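Local coordinates for putative periplasmic protein (Bacteroides vulgatus ATCC 8482, PDB 3DUE) that is of unknown function but belongs to a PepSY-like family of bacterial periplasmic proteins and may have an inhibitory role, as suggested for its superfamily, at residues T49-K53 / V65-S70; D4-I8 / A33-T37. All blocks are in the same frame, centred on the assembly; numbering follows the deposited sequence.

Interaction 1: T49-K53 / V65-S70; sequences TNGDK and VNCKYS. With CAC (cacodylate ion), chain B.
This contact lies at the open end of the hairpin of strands 53-56 and 62-66 in the antiparallel PepSY-like sheet: 49-53, the loop from strand 41-48 and the first residue of strand 53-56, meets 65-70, the end of strand 62-66 and the turn after it. Asn50 (chi1 p) forms an Asx turn, its OD1 accepting from Asp52 N at 3.1 Å. Gly51 follows with phi/psi 98/-11, a conformation that calls for glycine; a CB there would also strike the Tyr69 ring, whose edge faces Gly51 O, CE2 lying 3.2 Å from that oxygen. Asp52 returns to extended geometry (-70/142), and its m rotamer carries the carboxylate to the type I turn Cys67-Ser70, which is closed by Ser70 N to Cys67 O at 3.0 Å. OD1 of Asp52 accepts from Tyr69 N at 3.1 Å and OD2 from Ser70 OG at 2.6 Å, so one acid grips two consecutive residues of the turn. Lys53 then pairs with Asn66 as an antiparallel hydrogen-bonded pair (CA-CA 5.1 Å): Lys53 N to Asn66 O is 2.9 Å, Asn66 N to Lys53 O 2.8 Å. Water 1 lies 2.8 Å from Gly51 O and from Asn66 O and accepts from Lys68 NZ at 2.8 Å. A cacodylate, probably from the crystallisation liquor, receives hydrogen bonds at O1 from Lys68 NZ (2.7 Å) and Tyr69 OH (2.5 Å).

Interaction 2: D4-I8 / A33-T37; sequences DDKPI and AKMET
Strand 6-7 joins strand 30-38 antiparallel through three backbone hydrogen bonds, with waters bridging beyond them. Along extended 33-37, Ala33 O accepts from Ile8 N at 2.9 Å, and Ala33 CB meets Ile8 CG1 at 3.8 Å; water 4 links Ala33 N (3.0 Å) to Ile8 O (2.8 Å). Lys34 and Pro7 form a non-hydrogen-bonded pair, CA-CA 4.2 Å, with diverging side chains. Selenomethionine Met35 and Lys6 make the hydrogen-bonded pair, CA-CA 5.5 Å: Met35 N to Lys6 O is 2.9 Å, Lys6 N to Met35 O 3.1 Å. Beside it, Met35 CB touches Ile8 CG2 at 4.1 Å. Glu36 (chi1 m, chi2 m) turns its carboxylate back to Lys34, OE2 to NZ 2.8 Å, a salt bridge along one strand, while Asp5 CB lies 3.6 Å from Glu36 OE1. At Thr37, water 2 spans OG1 and Asp4 OD2, 2.9 Å from each; Asp4 OD2 also accepts a hydrogen bond from Gly1 N. This is an antiparallel edge-strand pairing, strand 6-7 bordering the PepSY-like sheet beside strand 30-38.

How the interactions relate
The two contacts illustrate how a meandering antiparallel sheet is assembled from neighbours in sequence. Interaction 2 closes before interaction 1 opens along the chain: it joins outermost strand 6-7 to strand 30-38, across a connection that contains helix 15-24. Interaction 1 joins the start of strand 53-56 to the end of strand 62-66, with strand 41-48 in between. Their centres are 19 Å apart and their nearest atoms about 6 Å, so they do not touch. Interaction 2 lies at the surface, its centre about 17 Å from the chain centre; interaction 1, at about 10 Å, is partly buried. Together they fix two strand pairs of one continuous sheet, one at its border and one nearer its middle.

Interaction 1: T49-K53 / V65-S70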
loop_
_atom_site.group_PDB
_atom_site.type_symbol
_atom_site.label_atom_id
_atom_site.label_comp_id
_atom_site.label_asym_id
_atom_site.label_seq_id
_atom_site.Cartn_x
_atom_site.Cartn_y
_atom_site.Cartn_z
ATOM N N THR A 49 1.543 -10.930 -10.308
ATOM C CA THR A 49 2.564 -11.854 -10.841
ATOM C C THR A 49 3.998 -11.262 -10.886
ATOM O O THR A 49 4.958 -11.991 -10.847
ATOM C CB THR A 49 2.175 -12.431 -12.193
ATOM O OG1 THR A 49 2.075 -11.382 -13.172
ATOM C CG2 THR A 49 0.854 -13.200 -12.073
ATOM N N ASN A 50 4.119 -9.949 -10.878
ATOM C CA ASN A 50 5.419 -9.299 -10.823
ATOM C C ASN A 50 5.950 -9.134 -9.392
ATOM O O ASN A 50 7.062 -8.593 -9.214
ATOM C CB ASN A 50 5.400 -7.935 -11.532
ATOM C CG ASN A 50 4.700 -6.865 -10.734
ATOM O OD1 ASN A 50 3.839 -7.144 -9.903
ATOM N ND2 ASN A 50 5.068 -5.602 -11.000
ATOM N N GLY A 51 5.176 -9.587 -8.392
ATOM C CA GLY A 51 5.602 -9.546 -6.991
ATOM C C GLY A 51 5.062 -8.361 -6.204
ATOM O O GLY A 51 5.220 -8.326 -4.975
ATOM N N ASP A 52 4.473 -7.373 -6.891
ATOM C CA ASP A 52 3.914 -6.181 -6.206
ATOM C C ASP A 52 2.662 -6.584 -5.417
ATOM O O ASP A 52 1.944 -7.484 -5.832
ATOM C CB ASP A 52 3.675 -5.039 -7.189
ATOM C CG ASP A 52 4.967 -4.380 -7.618
ATOM O OD1 ASP A 52 6.038 -4.591 -6.954
ATOM O OD2 ASP A 52 4.895 -3.611 -8.606
ATOM N N LYS A 53 2.487 -5.989 -4.237
ATOM C CA LYS A 53 1.468 -6.421 -3.279
ATOM C C LYS A 53 0.665 -5.283 -2.709
ATOM O O LYS A 53 1.212 -4.219 -2.411
ATOM C CB LYS A 53 2.157 -7.215 -2.137
ATOM C CG LYS A 53 1.358 -7.339 -0.836
ATOM C CD LYS A 53 2.012 -8.240 0.151
ATOM C CE LYS A 53 1.126 -8.486 1.439
ATOM N NZ LYS A 53 0.632 -7.271 2.075
ATOM N N VAL A 65 0.674 -0.454 -0.101
ATOM C CA VAL A 65 0.956 -0.483 -1.538
ATOM C C VAL A 65 2.465 -0.736 -1.592
ATOM O O VAL A 65 3.264 0.160 -1.414
ATOM C CB VAL A 65 0.539 0.797 -2.267
ATOM C CG1 VAL A 65 0.879 0.720 -3.761
ATOM C CG2 VAL A 65 -0.931 1.030 -2.058
ATOM N N ASN A 66 2.827 -1.998 -1.767
ATOM C CA ASN A 66 4.218 -2.436 -1.737
ATOM C C ASN A 66 4.674 -2.784 -3.145
ATOM O O ASN A 66 4.488 -3.941 -3.638
ATOM C CB ASN A 66 4.307 -3.611 -0.770
ATOM C CG ASN A 66 5.669 -4.096 -0.536
ATOM O OD1 ASN A 66 6.599 -3.919 -1.366
ATOM N ND2 ASN A 66 5.833 -4.765 0.600
ATOM N N CYS A 67 5.245 -1.767 -3.804
ATOM C CA CYS A 67 5.726 -1.883 -5.179
ATOM C C CYS A 67 7.248 -1.992 -5.249
ATOM O O CYS A 67 7.895 -1.300 -6.009
ATOM C CB CYS A 67 5.168 -0.715 -6.025
ATOM S SG CYS A 67 3.409 -0.839 -6.195
ATOM N N LYS A 68 7.819 -2.869 -4.418
ATOM C CA LYS A 68 9.284 -3.009 -4.347
ATOM C C LYS A 68 9.913 -3.512 -5.652
ATOM O O LYS A 68 11.114 -3.417 -5.824
ATOM C CB LYS A 68 9.687 -3.916 -3.161
ATOM C CG LYS A 68 9.435 -5.399 -3.409
ATOM C CD LYS A 68 10.003 -6.306 -2.282
ATOM C CE LYS A 68 9.139 -6.382 -1.066
ATOM N NZ LYS A 68 7.882 -7.077 -1.367
ATOM N N TYR A 69 9.093 -4.047 -6.569
ATOM C CA TYR A 69 9.576 -4.544 -7.855
ATOM C C TYR A 69 9.330 -3.544 -8.965
ATOM O O TYR A 69 9.643 -3.822 -10.112
ATOM C CB TYR A 69 8.937 -5.897 -8.197
ATOM C CG TYR A 69 9.153 -6.928 -7.126
ATOM C CD1 TYR A 69 10.327 -7.646 -7.057
ATOM C CD2 TYR A 69 8.171 -7.185 -6.194
ATOM C CE1 TYR A 69 10.526 -8.604 -6.062
ATOM C CE2 TYR A 69 8.360 -8.119 -5.206
ATOM C CZ TYR A 69 9.535 -8.831 -5.139
ATOM O OH TYR A 69 9.747 -9.765 -4.127
ATOM N N SER A 70 8.732 -2.404 -8.637
ATOM C CA SER A 70 8.522 -1.330 -9.634
ATOM C C SER A 70 8.603 0.009 -8.844
ATOM O O SER A 70 9.673 0.364 -8.384
ATOM C CB SER A 70 7.226 -1.560 -10.430
ATOM O OG SER A 70 6.039 -1.546 -9.637
HETATM AS AS CAC B . 6.669 -10.712 -2.192
HETATM O O1 CAC B . 8.034 -9.613 -2.278
HETATM O O2 CAC B . 5.206 -9.781 -1.918
HETATM C C1 CAC B . 6.391 -11.726 -3.863
HETATM C C2 CAC B . 6.953 -11.877 -0.652
HETATM O O HOH W 1 5.860 -6.345 -3.119
#

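Interaction 2: D4-I8 / A33-T37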
loop_
_atom_site.group_PDB
_atom_site.type_symbol
_atom_site.label_atom_id
_atom_site.label_comp_id
_atom_site.label_asym_id
_atom_site.label_seq_id
_atom_site.Cartn_x
_atom_site.Cartn_y
_atom_site.Cartn_z
ATOM N N ASP A 4 -5.492 -18.086 9.676
ATOM C CA ASP A 4 -6.959 -18.170 9.555
ATOM C C ASP A 4 -7.373 -17.667 8.173
ATOM O O ASP A 4 -8.553 -17.578 7.863
ATOM C CB ASP A 4 -7.621 -17.299 10.614
ATOM C CG ASP A 4 -7.492 -17.863 12.001
ATOM O OD1 ASP A 4 -7.385 -19.103 12.165
ATOM O OD2 ASP A 4 -7.538 -17.054 12.946
ATOM N N ASP A 5 -6.387 -17.388 7.329
ATOM C CA ASP A 5 -6.644 -16.801 6.013
ATOM C C ASP A 5 -7.392 -17.747 5.077
ATOM O O ASP A 5 -7.348 -18.951 5.254
ATOM C CB ASP A 5 -5.331 -16.370 5.377
ATOM C CG ASP A 5 -4.299 -17.463 5.387
ATOM O OD1 ASP A 5 -3.744 -17.752 6.465
ATOM O OD2 ASP A 5 -4.033 -18.033 4.311
ATOM N N LYS A 6 -8.067 -17.174 4.087
ATOM C CA LYS A 6 -8.791 -17.947 3.088
ATOM C C LYS A 6 -8.537 -17.337 1.727
ATOM O O LYS A 6 -8.512 -16.130 1.600
ATOM C CB LYS A 6 -10.286 -17.966 3.404
ATOM C CG LYS A 6 -10.584 -18.783 4.702
ATOM C CD LYS A 6 -12.074 -19.176 4.802
ATOM C CE LYS A 6 -12.463 -19.856 6.160
ATOM N NZ LYS A 6 -11.778 -21.200 6.365
ATOM N N PRO A 7 -8.318 -18.181 0.716
ATOM C CA PRO A 7 -8.115 -17.627 -0.620
ATOM C C PRO A 7 -9.424 -17.058 -1.195
ATOM O O PRO A 7 -10.523 -17.597 -0.939
ATOM C CB PRO A 7 -7.622 -18.836 -1.436
ATOM C CG PRO A 7 -8.180 -20.027 -0.763
ATOM C CD PRO A 7 -8.270 -19.664 0.726
ATOM N N ILE A 8 -9.294 -16.024 -2.018
ATOM C CA ILE A 8 -10.434 -15.413 -2.616
ATOM C C ILE A 8 -10.132 -15.055 -4.061
ATOM O O ILE A 8 -8.979 -15.038 -4.487
ATOM C CB ILE A 8 -10.894 -14.121 -1.864
ATOM C CG1 ILE A 8 -9.822 -13.005 -1.976
ATOM C CG2 ILE A 8 -11.303 -14.450 -0.422
ATOM C CD1 ILE A 8 -10.315 -11.619 -1.520
ATOM N N ALA A 33 -4.854 -13.934 -4.071
ATOM C CA ALA A 33 -5.600 -13.029 -3.227
ATOM C C ALA A 33 -6.183 -13.817 -2.071
ATOM O O ALA A 33 -6.592 -14.975 -2.245
ATOM C CB ALA A 33 -6.716 -12.323 -4.017
ATOM N N LYS A 34 -6.239 -13.165 -0.914
ATOM C CA LYS A 34 -6.774 -13.764 0.291
ATOM C C LYS A 34 -7.424 -12.739 1.199
ATOM O O LYS A 34 -7.234 -11.523 1.070
ATOM C CB LYS A 34 -5.671 -14.487 1.118
ATOM C CG LYS A 34 -4.620 -13.541 1.698
ATOM C CD LYS A 34 -3.549 -14.240 2.531
ATOM C CE LYS A 34 -2.474 -13.184 2.945
ATOM N NZ LYS A 34 -1.326 -13.748 3.745
HETATM N N MSE A 35 -8.221 -13.272 2.109
HETATM C CA MSE A 35 -8.824 -12.477 3.152
HETATM C C MSE A 35 -8.205 -12.958 4.455
HETATM O O MSE A 35 -8.047 -14.149 4.645
HETATM C CB MSE A 35 -10.335 -12.660 3.185
HETATM C CG MSE A 35 -10.984 -11.774 4.211
HETATM SE SE MSE A 35 -12.867 -12.154 4.399
HETATM C CE MSE A 35 -12.751 -14.151 4.713
ATOM N N GLU A 36 -7.842 -12.007 5.323
ATOM C CA GLU A 36 -7.217 -12.257 6.626
ATOM C C GLU A 36 -8.137 -11.716 7.734
ATOM O O GLU A 36 -8.955 -10.846 7.484
ATOM C CB GLU A 36 -5.864 -11.504 6.742
ATOM C CG GLU A 36 -4.657 -12.025 5.975
ATOM C CD GLU A 36 -3.827 -13.140 6.640
ATOM O OE1 GLU A 36 -4.263 -13.755 7.672
ATOM O OE2 GLU A 36 -2.704 -13.404 6.107
ATOM N N THR A 37 -8.006 -12.261 8.954
ATOM C CA THR A 37 -8.735 -11.741 10.066
ATOM C C THR A 37 -7.770 -11.479 11.216
ATOM O O THR A 37 -6.782 -12.198 11.390
ATOM C CB THR A 37 -9.818 -12.714 10.533
ATOM O OG1 THR A 37 -9.199 -13.889 11.063
ATOM C CG2 THR A 37 -10.745 -13.073 9.389
HETATM O O HOH W 2 -10.235 -15.865 12.875
HETATM O O HOH W 3 -10.248 -15.408 6.975
HETATM O O HOH W 4 -6.542 -16.038 -5.465
#